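PDB 4QRN: 5-Carboxyvanillate Decarboxylase, which probably catalyses the metal-dependent decarboxylation of 5-carboxyvanillate and is captured here with manganese and a nitro-substituted benzoate inhibitor. Local coordinates for residues D157-A162 / F193-R198; G151-Q156 / I177-H182. All coordinates share one frame; numbering follows the deposited sequence.

Contact 1. Residues D157-A162 / F193-R198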
loop_
_atom_site.group_PDB
_atom_site.type_symbol
_atom_site.label_atom_id
_atom_site.label_comp_id
_atom_site.label_asym_id
_atom_site.label_seq_id
_atom_site.Cartn_x
_atom_site.Cartn_y
_atom_site.Cartn_z
ATOM N N ASP A 157 28.030 -0.473 5.885
ATOM C CA ASP A 157 29.064 0.228 6.658
ATOM C C ASP A 157 28.552 1.642 6.988
ATOM O O ASP A 157 28.787 2.604 6.242
ATOM C CB ASP A 157 30.376 0.296 5.868
ATOM C CG ASP A 157 31.531 0.855 6.681
ATOM O OD1 ASP A 157 31.286 1.511 7.716
ATOM O OD2 ASP A 157 32.689 0.642 6.256
ATOM N N PRO A 158 27.801 1.775 8.089
ATOM C CA PRO A 158 27.196 3.081 8.384
ATOM C C PRO A 158 28.214 4.172 8.662
ATOM O O PRO A 158 27.948 5.324 8.336
ATOM C CB PRO A 158 26.308 2.814 9.613
ATOM C CG PRO A 158 26.077 1.372 9.611
ATOM C CD PRO A 158 27.299 0.722 8.982
ATOM N N GLU A 159 29.355 3.832 9.238
ATOM C CA GLU A 159 30.348 4.844 9.531
ATOM C C GLU A 159 31.012 5.350 8.249
ATOM O O GLU A 159 31.222 6.558 8.082
ATOM C CB GLU A 159 31.371 4.296 10.523
ATOM C CG GLU A 159 30.727 4.035 11.888
ATOM C CD GLU A 159 31.642 3.337 12.855
ATOM O OE1 GLU A 159 32.878 3.487 12.708
ATOM O OE2 GLU A 159 31.119 2.641 13.760
ATOM N N TRP A 160 31.306 4.454 7.312
ATOM C CA TRP A 160 31.819 4.897 6.019
ATOM C C TRP A 160 30.769 5.735 5.311
ATOM O O TRP A 160 31.068 6.769 4.707
ATOM C CB TRP A 160 32.224 3.720 5.124
ATOM C CG TRP A 160 32.671 4.180 3.773
ATOM C CD1 TRP A 160 33.930 4.567 3.426
ATOM C CD2 TRP A 160 31.858 4.348 2.605
ATOM N NE1 TRP A 160 33.953 4.947 2.109
ATOM C CE2 TRP A 160 32.691 4.828 1.585
ATOM C CE3 TRP A 160 30.510 4.122 2.318
ATOM C CZ2 TRP A 160 32.217 5.107 0.306
ATOM C CZ3 TRP A 160 30.029 4.412 1.043
ATOM C CH2 TRP A 160 30.889 4.888 0.051
ATOM N N SER A 161 29.512 5.293 5.398
ATOM C CA SER A 161 28.430 6.027 4.749
ATOM C C SER A 161 28.314 7.452 5.289
ATOM O O SER A 161 28.081 8.384 4.534
ATOM C CB SER A 161 27.111 5.278 4.903
ATOM O OG SER A 161 27.105 4.061 4.155
ATOM N N ALA A 162 28.511 7.613 6.595
ATOM C CA ALA A 162 28.519 8.941 7.196
ATOM C C ALA A 162 29.648 9.792 6.608
ATOM O O ALA A 162 29.450 10.969 6.287
ATOM C CB ALA A 162 28.643 8.830 8.707
ATOM N N PHE A 193 22.250 1.676 12.172
ATOM C CA PHE A 193 22.327 2.654 11.093
ATOM C C PHE A 193 22.369 4.102 11.562
ATOM O O PHE A 193 22.456 5.022 10.739
ATOM C CB PHE A 193 21.168 2.438 10.105
ATOM C CG PHE A 193 21.204 1.069 9.479
ATOM C CD1 PHE A 193 22.144 0.749 8.514
ATOM C CD2 PHE A 193 20.317 0.083 9.912
ATOM C CE1 PHE A 193 22.192 -0.547 7.979
ATOM C CE2 PHE A 193 20.359 -1.187 9.403
ATOM C CZ PHE A 193 21.298 -1.516 8.430
ATOM N N ASP A 194 22.362 4.322 12.872
ATOM C CA ASP A 194 22.292 5.673 13.395
ATOM C C ASP A 194 23.363 6.643 12.856
ATOM O O ASP A 194 23.041 7.804 12.659
ATOM C CB ASP A 194 22.322 5.647 14.928
ATOM C CG ASP A 194 22.037 6.999 15.528
ATOM O OD1 ASP A 194 20.917 7.511 15.317
ATOM O OD2 ASP A 194 22.926 7.556 16.198
ATOM N N PRO A 195 24.606 6.179 12.595
ATOM C CA PRO A 195 25.582 7.132 12.053
ATOM C C PRO A 195 25.140 7.838 10.777
ATOM O O PRO A 195 25.580 8.968 10.530
ATOM C CB PRO A 195 26.825 6.263 11.823
ATOM C CG PRO A 195 26.722 5.202 12.903
ATOM C CD PRO A 195 25.240 4.878 12.913
ATOM N N ILE A 196 24.315 7.191 9.964
ATOM C CA ILE A 196 23.854 7.804 8.743
ATOM C C ILE A 196 22.962 9.011 9.077
ATOM O O ILE A 196 23.118 10.078 8.465
ATOM C CB ILE A 196 23.096 6.757 7.910
ATOM C CG1 ILE A 196 24.104 5.760 7.318
ATOM C CG2 ILE A 196 22.199 7.428 6.838
ATOM C CD1 ILE A 196 23.461 4.506 6.714
ATOM N N PHE A 197 22.044 8.849 10.026
ATOM C CA PHE A 197 21.198 9.959 10.425
ATOM C C PHE A 197 21.978 11.076 11.076
ATOM O O PHE A 197 21.708 12.240 10.809
ATOM C CB PHE A 197 20.058 9.466 11.303
ATOM C CG PHE A 197 19.125 8.560 10.547
ATOM C CD1 PHE A 197 18.320 9.085 9.557
ATOM C CD2 PHE A 197 19.097 7.198 10.772
ATOM C CE1 PHE A 197 17.464 8.281 8.823
ATOM C CE2 PHE A 197 18.253 6.372 10.034
ATOM C CZ PHE A 197 17.430 6.910 9.060
ATOM N N ARG A 198 22.958 10.750 11.908
ATOM C CA ARG A 198 23.786 11.780 12.527
ATOM C C ARG A 198 24.446 12.623 11.434
ATOM O O ARG A 198 24.485 13.859 11.530
ATOM C CB ARG A 198 24.841 11.156 13.435
ATOM C CG ARG A 198 24.267 10.620 14.752
ATOM C CD ARG A 198 23.956 11.682 15.806
ATOM N NE ARG A 198 25.193 12.308 16.263
ATOM C CZ ARG A 198 26.038 11.754 17.126
ATOM N NH1 ARG A 198 25.722 10.610 17.722
ATOM N NH2 ARG A 198 27.188 12.364 17.405
#
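Pro158 lies against Phe193, Pro195 and Ile196 where the first turns of helices 158-170 and 194-203 meet. The short helical segments run almost parallel, 14° apart, with axes 7.8 Å from each other at closest approach. The helices follow successive strands, consistent with neighbouring outer helices of the amidohydrolase beta/alpha barrel, and this is plain packing away from the metal site. Followed outward, the Pro158 side chain changes partners atom by atom. Its CB meets the CD side of the Pro195 ring, 4.0 Å from Pro195 CD, and is also near Ile196 CG1. One atom further, Pro158 CG reaches Phe193 CD1 at 4.1 Å, and the pyrrolidine meets the phenyl ring at an oblique tilt. On the inner side, Ile196 has CG1 beside its backbone N and opposite the carbonyl carbon (chi1 -73°), which brings the chain toward the first helix although its CB points elsewhere. There CG1 lies 3.9 Å from Ser161 CB, and the terminal CD1 leans on the same carbon. A turn along, the methyl of Ala162 stands 3.6 Å from Pro195 O, and the small side chain accompanies a CA separation of 5.0 Å between Ala162 and Ile196. The start of the first helix is fixed from within: Trp160 N donates to the N-cap Asp157 OD1 at 3.0 Å, nearly straight but from above the carboxylate plane. Asp157 OD2 forms a salt bridge with Arg126, which ties this cap to helix 122-142. Across the interface itself the pairs are carbon against carbon or carbon against backbone carbonyl, and Pro158 O already accepts from Ala162 N within its own helix. The chemistry therefore implies cohesion by shape and apolar burial, while the Asp157 cap and the Asp194 bond to Tyr254 lie outside the interface.

Contact 2. Residues G151-Q156 / I177-H182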
loop_
_atom_site.group_PDB
_atom_site.type_symbol
_atom_site.label_atom_id
_atom_site.label_comp_id
_atom_site.label_asym_id
_atom_site.label_seq_id
_atom_site.Cartn_x
_atom_site.Cartn_y
_atom_site.Cartn_z
ATOM N N GLY A 151 24.019 11.577 -3.471
ATOM C CA GLY A 151 24.999 10.523 -3.301
ATOM C C GLY A 151 24.382 9.165 -3.043
ATOM O O GLY A 151 23.243 9.046 -2.561
ATOM N N THR A 152 25.183 8.138 -3.336
ATOM C CA THR A 152 24.869 6.755 -2.994
ATOM C C THR A 152 25.798 6.296 -1.879
ATOM O O THR A 152 26.958 6.738 -1.814
ATOM C CB THR A 152 24.970 5.838 -4.258
ATOM O OG1 THR A 152 24.102 4.714 -4.136
ATOM C CG2 THR A 152 26.379 5.338 -4.538
ATOM N N VAL A 153 25.293 5.445 -0.994
ATOM C CA VAL A 153 26.087 4.991 0.136
ATOM C C VAL A 153 25.994 3.464 0.271
ATOM O O VAL A 153 25.406 2.777 -0.560
ATOM C CB VAL A 153 25.731 5.746 1.458
ATOM C CG1 VAL A 153 25.991 7.247 1.306
ATOM C CG2 VAL A 153 24.292 5.476 1.911
ATOM N N ALA A 154 26.633 2.948 1.324
ATOM C CA ALA A 154 26.722 1.514 1.568
ATOM C C ALA A 154 26.361 1.285 3.024
ATOM O O ALA A 154 27.236 1.212 3.873
ATOM C CB ALA A 154 28.140 0.999 1.249
ATOM N N PRO A 155 25.059 1.199 3.343
ATOM C CA PRO A 155 24.637 1.147 4.749
ATOM C C PRO A 155 25.142 -0.078 5.472
ATOM O O PRO A 155 25.106 -0.099 6.702
ATOM C CB PRO A 155 23.110 1.182 4.662
ATOM C CG PRO A 155 22.839 1.875 3.351
ATOM C CD PRO A 155 23.892 1.312 2.441
ATOM N N GLN A 156 25.617 -1.080 4.739
ATOM C CA GLN A 156 26.358 -2.171 5.366
ATOM C C GLN A 156 27.507 -1.660 6.227
ATOM O O GLN A 156 27.939 -2.338 7.167
ATOM C CB GLN A 156 27.072 -3.062 4.331
ATOM C CG GLN A 156 26.300 -3.649 3.189
ATOM C CD GLN A 156 26.344 -2.784 1.937
ATOM O OE1 GLN A 156 25.978 -1.611 1.972
ATOM N NE2 GLN A 156 26.766 -3.371 0.813
ATOM N N ILE A 177 21.347 12.386 -0.124
ATOM C CA ILE A 177 21.635 11.017 -0.527
ATOM C C ILE A 177 20.312 10.295 -0.781
ATOM O O ILE A 177 19.262 10.626 -0.214
ATOM C CB ILE A 177 22.506 10.182 0.473
ATOM C CG1 ILE A 177 21.789 10.032 1.829
ATOM C CG2 ILE A 177 23.908 10.798 0.596
ATOM C CD1 ILE A 177 22.386 8.977 2.707
ATOM N N GLN A 178 20.414 9.289 -1.653
ATOM C CA GLN A 178 19.326 8.342 -1.861
ATOM C C GLN A 178 19.743 6.994 -1.311
ATOM O O GLN A 178 20.809 6.485 -1.657
ATOM C CB GLN A 178 19.016 8.216 -3.361
ATOM C CG GLN A 178 17.958 7.137 -3.643
ATOM C CD GLN A 178 17.551 7.123 -5.091
ATOM O OE1 GLN A 178 16.920 8.067 -5.571
ATOM N NE2 GLN A 178 17.914 6.053 -5.806
ATOM N N ILE A 179 18.897 6.411 -0.454
ATOM C CA ILE A 179 19.078 5.040 -0.002
ATOM C C ILE A 179 17.926 4.242 -0.600
ATOM O O ILE A 179 16.758 4.648 -0.530
ATOM C CB ILE A 179 19.122 4.934 1.538
ATOM C CG1 ILE A 179 20.394 5.627 2.054
ATOM C CG2 ILE A 179 19.062 3.450 1.987
ATOM C CD1 ILE A 179 20.561 5.596 3.577
ATOM N N ASN A 180 18.268 3.114 -1.215
ATOM C CA ASN A 180 17.332 2.264 -1.939
ATOM C C ASN A 180 16.706 1.275 -0.988
ATOM O O ASN A 180 16.916 0.062 -1.063
ATOM C CB ASN A 180 18.094 1.614 -3.084
ATOM C CG ASN A 180 18.753 2.643 -3.920
ATOM O OD1 ASN A 180 18.054 3.435 -4.555
ATOM N ND2 ASN A 180 20.097 2.701 -3.887
ATOM N N SER A 181 15.964 1.823 -0.035
ATOM C CA SER A 181 15.250 1.094 0.990
ATOM C C SER A 181 16.170 0.102 1.702
ATOM O O SER A 181 17.240 0.517 2.142
ATOM C CB SER A 181 13.931 0.523 0.458
ATOM O OG SER A 181 13.056 0.338 1.538
ATOM N N HIS A 182 15.737 -1.143 1.938
ATOM C CA HIS A 182 16.485 -2.032 2.828
ATOM C C HIS A 182 17.909 -2.304 2.323
ATOM O O HIS A 182 18.217 -2.200 1.135
ATOM C CB HIS A 182 15.748 -3.381 3.001
ATOM C CG HIS A 182 15.815 -4.261 1.800
ATOM N ND1 HIS A 182 16.763 -5.256 1.649
ATOM C CD2 HIS A 182 15.043 -4.283 0.683
ATOM C CE1 HIS A 182 16.570 -5.847 0.478
ATOM N NE2 HIS A 182 15.528 -5.281 -0.123
HETATM O O HOH W 1 21.475 5.061 -4.932
HETATM O O HOH W 2 22.601 4.483 -1.022
#
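Thr152 and the flat carboxamide of Asn180 are linked through a water, Thr152 OG1 being 4.5 Å from Asn180 ND2. The amide is engaged at its two polar corners: ND2 donates to the bridging water at 2.9 Å, and that water also bonds Thr152 OG1. At the other corner, Asn180 OD1 accepts from Gln178 NE2 at 2.9 Å, the donor lying in the carbonyl plane of Asn180 while the acceptor is tilted 28° out of the Gln178 amide plane. Bonds at both corners, the one from Gln178 NE2 noticeably bent, restrain the rotation of the group. A further flat group is the peptide that carries the Gly151 carbonyl, which points almost straight at Gln178 N. This 3.0 Å bond from Gln178 N to Gly151 O, with 159° at the hydrogen, belongs to a single beta bridge between Gly151 and Ile177, and the same oxygen is approached by Ile177 CA at 3.3 Å in a CA-H...O contact. A second water continues the link where the backbones part, accepting from Val153 N and probably donating to Gln178 O. On the apolar side one methyl, Val153 CG2, touches both isoleucines, 3.9 Å from Ile179 CG1 and 4.1 Å from Ile177 CD1. Ile177 holds CG1 between its backbone N and carbonyl carbon (chi1 62°), crossing the valine at about a right angle. Pro155 CG adds a looser touch on Ile179 CG2. Gln178 also touches the metal ligand His210, consistent with a second-shell place beside the manganese site. Outside the pair, strand 177-179 exchanges backbone bonds with Tyr208 and His210 of the next strand and its end, while helix 158-170 meets Val153 and Ile177, and helix 194-203 packs on both isoleucines.

How the contacts relate
Running from the N terminus, the chain leaves strand 147-149 and passes through 151-156 directly into 157-162, the start of helix 158-170. Strand 177-179 follows, and its pairing with 151-156 closes the loop of contact 2; helix 194-203 then returns to 157-162 in contact 1. The segments alternate, so the two closures cross. Their centres are 10 Å apart and they touch: Ser161 OG probably hydrogen-bonds Ala154 N, and Phe193 packs against Pro155. Together they join two successive strand-helix units, consistent with the barrel of the amidohydrolase family, contact 2 where the loop after strand 147-149 meets strand 177-179 and contact 1 among the outer helices.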